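Local coordinates for DMATS type aromatic prenyltransferase (PDB 6ZRY), which probably transfers a dimethylallyl group to the indole ring of tryptophan, as a 6-dimethylallyl tryptophan synthase with the ABBA-barrel fold, at residues R177-H182 / L212-H217; A228-G233 / G260-T265. All blocks are in the same frame, centred on the assembly; numbering follows the deposited sequence. Where two conformers were deposited one is given.

Contact 1: residues R177-H182 / L212-H217; sequences RALLDH and LYLTHH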
# COMPACT_ATOMS: atom_id res chain seq x y z
N ARG A 177 -6.55 13.54 -16.46
CA ARG A 177 -7.71 13.88 -17.33
C ARG A 177 -7.99 12.68 -18.25
O ARG A 177 -9.15 12.32 -18.40
CB ARG A 177 -7.48 15.19 -18.10
CG ARG A 177 -8.00 16.44 -17.38
CD ARG A 177 -7.91 17.73 -18.18
NE ARG A 177 -6.57 18.30 -18.10
CZ ARG A 177 -5.63 18.22 -19.04
NH1 ARG A 177 -5.85 17.61 -20.20
NH2 ARG A 177 -4.45 18.77 -18.82
N ALA A 178 -6.94 12.06 -18.79
CA ALA A 178 -7.03 10.83 -19.63
C ALA A 178 -7.72 9.72 -18.82
O ALA A 178 -8.59 9.04 -19.38
CB ALA A 178 -5.66 10.41 -20.10
N LEU A 179 -7.38 9.58 -17.53
CA LEU A 179 -8.00 8.53 -16.69
C LEU A 179 -9.46 8.89 -16.43
O LEU A 179 -10.31 8.02 -16.59
CB LEU A 179 -7.19 8.36 -15.40
CG LEU A 179 -7.69 7.31 -14.41
CD1 LEU A 179 -7.53 5.91 -14.94
CD2 LEU A 179 -6.97 7.43 -13.08
N LEU A 180 -9.78 10.11 -16.01
CA LEU A 180 -11.19 10.47 -15.68
C LEU A 180 -12.06 10.39 -16.95
O LEU A 180 -13.17 9.88 -16.86
CB LEU A 180 -11.26 11.86 -15.05
CG LEU A 180 -10.94 11.97 -13.56
CD1 LEU A 180 -11.46 13.30 -13.00
CD2 LEU A 180 -11.51 10.81 -12.75
N ASP A 181 -11.57 10.88 -18.08
CA ASP A 181 -12.40 10.99 -19.31
C ASP A 181 -12.46 9.65 -20.05
O ASP A 181 -13.48 9.43 -20.76
CB ASP A 181 -11.90 12.08 -20.22
CG ASP A 181 -12.15 13.48 -19.65
OD1 ASP A 181 -12.92 13.58 -18.67
OD2 ASP A 181 -11.56 14.41 -20.15
N HIS A 182 -11.42 8.82 -19.96
CA HIS A 182 -11.29 7.59 -20.81
C HIS A 182 -10.95 6.32 -20.01
O HIS A 182 -10.88 5.28 -20.66
CB HIS A 182 -10.27 7.84 -21.94
CG HIS A 182 -10.72 8.94 -22.83
ND1 HIS A 182 -11.83 8.84 -23.62
CD2 HIS A 182 -10.24 10.20 -22.97
CE1 HIS A 182 -12.03 10.01 -24.24
NE2 HIS A 182 -11.06 10.85 -23.86
N LEU A 212 -1.69 7.49 -8.09
CA LEU A 212 -3.11 7.49 -7.72
C LEU A 212 -3.63 6.07 -7.73
O LEU A 212 -3.46 5.38 -8.75
CB LEU A 212 -3.88 8.37 -8.71
CG LEU A 212 -5.36 8.57 -8.39
CD1 LEU A 212 -5.56 9.39 -7.13
CD2 LEU A 212 -6.07 9.22 -9.56
N TYR A 213 -4.31 5.67 -6.68
CA TYR A 213 -4.90 4.32 -6.56
C TYR A 213 -6.41 4.41 -6.67
O TYR A 213 -6.99 5.26 -5.95
CB TYR A 213 -4.54 3.70 -5.22
CG TYR A 213 -3.10 3.34 -4.97
CD1 TYR A 213 -2.11 4.30 -4.90
CD2 TYR A 213 -2.75 2.03 -4.66
CE1 TYR A 213 -0.79 3.97 -4.61
CE2 TYR A 213 -1.44 1.69 -4.36
CZ TYR A 213 -0.46 2.67 -4.33
OH TYR A 213 0.84 2.38 -4.01
N LEU A 214 -7.00 3.59 -7.53
CA LEU A 214 -8.48 3.48 -7.73
C LEU A 214 -8.92 2.11 -7.22
O LEU A 214 -8.27 1.14 -7.59
CB LEU A 214 -8.80 3.57 -9.22
CG LEU A 214 -8.97 4.95 -9.82
CD1 LEU A 214 -7.76 5.81 -9.59
CD2 LEU A 214 -9.22 4.81 -11.34
N THR A 215 -9.98 2.05 -6.45
CA THR A 215 -10.60 0.80 -6.01
C THR A 215 -11.78 0.54 -6.92
O THR A 215 -12.65 1.43 -7.05
CB THR A 215 -10.99 0.84 -4.53
OG1 THR A 215 -9.80 1.12 -3.77
CG2 THR A 215 -11.63 -0.44 -4.06
N HIS A 216 -11.79 -0.63 -7.55
CA HIS A 216 -12.81 -1.06 -8.52
C HIS A 216 -13.77 -2.02 -7.82
O HIS A 216 -13.48 -3.23 -7.78
CB HIS A 216 -12.13 -1.72 -9.73
CG HIS A 216 -11.19 -0.83 -10.45
ND1 HIS A 216 -11.62 0.26 -11.20
CD2 HIS A 216 -9.85 -0.88 -10.59
CE1 HIS A 216 -10.58 0.86 -11.73
NE2 HIS A 216 -9.49 0.17 -11.41
N HIS A 217 -14.86 -1.52 -7.26
CA HIS A 217 -15.82 -2.34 -6.47
C HIS A 217 -16.57 -3.31 -7.40
O HIS A 217 -16.98 -2.88 -8.47
CB HIS A 217 -16.76 -1.45 -5.66
CG HIS A 217 -16.05 -0.75 -4.56
ND1 HIS A 217 -15.76 -1.38 -3.35
CD2 HIS A 217 -15.48 0.47 -4.50
CE1 HIS A 217 -15.10 -0.55 -2.58
NE2 HIS A 217 -14.90 0.60 -3.27

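Contact 2: residues A228-G233 / G260-T265; sequences ASVVDG and GSYTFT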
# COMPACT_ATOMS: atom_id res chain seq x y z
N ALA A 228 -6.93 0.05 -17.12
CA ALA A 228 -5.45 -0.01 -17.19
C ALA A 228 -4.95 0.40 -18.57
O ALA A 228 -3.82 0.89 -18.67
CB ALA A 228 -4.97 -1.39 -16.82
N SER A 229 -5.74 0.19 -19.62
CA SER A 229 -5.30 0.37 -21.02
C SER A 229 -5.01 1.84 -21.35
O SER A 229 -4.42 2.06 -22.41
CB SER A 229 -6.27 -0.26 -22.00
OG SER A 229 -7.52 0.37 -21.95
N VAL A 230 -5.36 2.82 -20.49
CA VAL A 230 -4.93 4.24 -20.71
C VAL A 230 -3.42 4.38 -20.46
O VAL A 230 -2.84 5.38 -20.91
CB VAL A 230 -5.70 5.31 -19.89
CG1 VAL A 230 -7.20 5.28 -20.20
CG2 VAL A 230 -5.45 5.21 -18.39
N VAL A 231 -2.80 3.43 -19.76
CA VAL A 231 -1.35 3.49 -19.46
C VAL A 231 -0.54 3.03 -20.66
O VAL A 231 -0.81 1.91 -21.21
CB VAL A 231 -1.01 2.65 -18.22
CG1 VAL A 231 0.48 2.76 -17.86
CG2 VAL A 231 -1.92 3.01 -17.04
N ASP A 232 0.51 3.80 -20.96
CA ASP A 232 1.58 3.50 -21.93
C ASP A 232 2.11 2.09 -21.75
O ASP A 232 2.65 1.81 -20.66
CB ASP A 232 2.78 4.43 -21.75
CG ASP A 232 2.67 5.71 -22.51
OD1 ASP A 232 1.55 6.04 -22.96
OD2 ASP A 232 3.71 6.37 -22.68
N GLY A 233 1.98 1.28 -22.78
CA GLY A 233 2.73 0.04 -22.95
C GLY A 233 2.26 -1.08 -22.04
O GLY A 233 2.96 -2.10 -22.02
N GLY A 260 -6.23 -0.67 -8.76
CA GLY A 260 -5.22 -0.25 -9.72
C GLY A 260 -4.54 1.01 -9.29
O GLY A 260 -5.23 1.88 -8.75
N SER A 261 -3.26 1.14 -9.57
CA SER A 261 -2.53 2.41 -9.35
C SER A 261 -1.92 2.89 -10.66
O SER A 261 -1.58 2.07 -11.52
CB SER A 261 -1.53 2.31 -8.25
OG SER A 261 -0.41 1.57 -8.64
N TYR A 262 -1.92 4.21 -10.80
CA TYR A 262 -1.49 4.96 -11.99
C TYR A 262 -0.38 5.89 -11.58
O TYR A 262 -0.56 6.65 -10.63
CB TYR A 262 -2.70 5.73 -12.54
CG TYR A 262 -3.81 4.81 -12.98
CD1 TYR A 262 -4.77 4.34 -12.09
CD2 TYR A 262 -3.82 4.32 -14.27
CE1 TYR A 262 -5.75 3.44 -12.49
CE2 TYR A 262 -4.81 3.45 -14.70
CZ TYR A 262 -5.78 3.02 -13.82
OH TYR A 262 -6.73 2.14 -14.30
N THR A 263 0.73 5.86 -12.27
CA THR A 263 1.86 6.76 -12.04
C THR A 263 1.77 7.92 -13.02
O THR A 263 1.85 7.66 -14.22
CB THR A 263 3.19 6.02 -12.12
OG1 THR A 263 3.15 4.98 -11.15
CG2 THR A 263 4.35 6.92 -11.80
N PHE A 264 1.59 9.13 -12.49
CA PHE A 264 1.51 10.41 -13.24
C PHE A 264 2.85 11.10 -13.14
O PHE A 264 3.39 11.26 -12.00
CB PHE A 264 0.41 11.31 -12.70
CG PHE A 264 -0.96 10.69 -12.66
CD1 PHE A 264 -1.42 9.91 -13.72
CD2 PHE A 264 -1.80 10.88 -11.58
CE1 PHE A 264 -2.70 9.37 -13.70
CE2 PHE A 264 -3.08 10.32 -11.57
CZ PHE A 264 -3.51 9.56 -12.62
N THR A 265 3.38 11.52 -14.27
CA THR A 265 4.69 12.19 -14.34
C THR A 265 4.57 13.46 -15.21
O THR A 265 3.66 13.52 -16.07
CB THR A 265 5.74 11.19 -14.83
OG1 THR A 265 6.99 11.82 -14.56
CG2 THR A 265 5.58 10.81 -16.29

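Contact 1: residues R177-H182 / L212-H217
Leu179 of helix 174-182 reaches Leu212 and Leu214 on strand 209-220, and the three leucines illustrate how an ABBA barrel joins its outer helices to its curled antiparallel sheet. The contact is apolar throughout, with no hydrogen bond between the segments. Leu179 can be followed outward from the helix. Its CB serves as a spacer and touches neither leucine of the strand. With CG anti to the backbone N (chi1 -180°), the chain extends toward the sheet, and CG itself comes to 4.2 Å from Leu214 CD2. Beyond it the two methyls divide the work. CD1 touches only the near methyl of the opposing fork, 4.1 Å from Leu214 CD2, whereas CD2 points further toward the strand and sits 3.9 Å from both Leu214 CD1 and Leu214 CD2. Leu179 and Leu214 thus meet tip to tip, both methyls of Leu214 touching Leu179 CD2. Leu195 of strand 193-201 touches both Leu212 and Leu214, extending the apolar layer to the next strand. Tyr213, between them in sequence, belongs to the other side of the sheet, where its ring meets Phe197, a residue of the tryptophan pocket, edge to face. Successive residues of the strand thus face the helix and, through Phe197, back the tryptophan pocket. The same Leu179 CD2 also meets the second leucine of the strand, 4.1 Å from Leu212 CD2.

Contact 2: residues A228-G233 / G260-T265
A type I beta turn, Ala228 to Val231, starts on the last residue of helix 221-228 and packs against strand 258-265 of the ABBA barrel, where the ring of Tyr262 receives it. The turn is closed by a backbone bond from Val231 N to Ala228 O (2.9 Å), and three of its residues lie round one side chain. Among the apolar contacts Val231 comes nearest: its CG2 is 3.6 Å from Tyr262 CD2 and also touches CE2, so a single methyl straddles that ring bond. In Val231 the other methyl, CG1, takes the place anti to the backbone N (chi1 -177°), leaving CG2 beside that N and directed at the ring. Val230 crosses the tyrosine at about a right angle, its CG2 4.1 Å from Tyr262 CE2. Tyr274 of the neighbouring strand meets Tyr262 edge to face, and Leu179 of helix 174-182 also packs against Tyr262, so the ring is shared by turn, helix and sheet. Replacing Tyr262 by an alanine is likely to leave the methyls of Val230 and Val231 without their aromatic partner and to open a gap between turn and strand. The phenol extends the contact to the start of the turn without forming a hydrogen bond there: Tyr262 OH passes Ala228 CA at 3.8 Å and stands 3.5 Å from Ala228 N.

Contacts 1 and 2 follow one another along the chain, the first closing before the second opens, and their centres lie 9 Å apart on the same side of the molecule. They meet through adjacent strands of one antiparallel sheet, 209-220 and 258-265, joined by the probable hydrogen bonds Leu214 N to Gly260 O (2.7 Å) and Leu212 O to Tyr262 N (2.8 Å). Side chains bridge them too: Leu179 CD1 packs 3.6 Å from Tyr262 CZ, and Leu212 CB against the ring of Phe264. The general lesson is that a helix and a turn converge on two neighbouring strands, with Tyr262 touched by both, on the side of the sheet away from the barrel interior, where tryptophan binds.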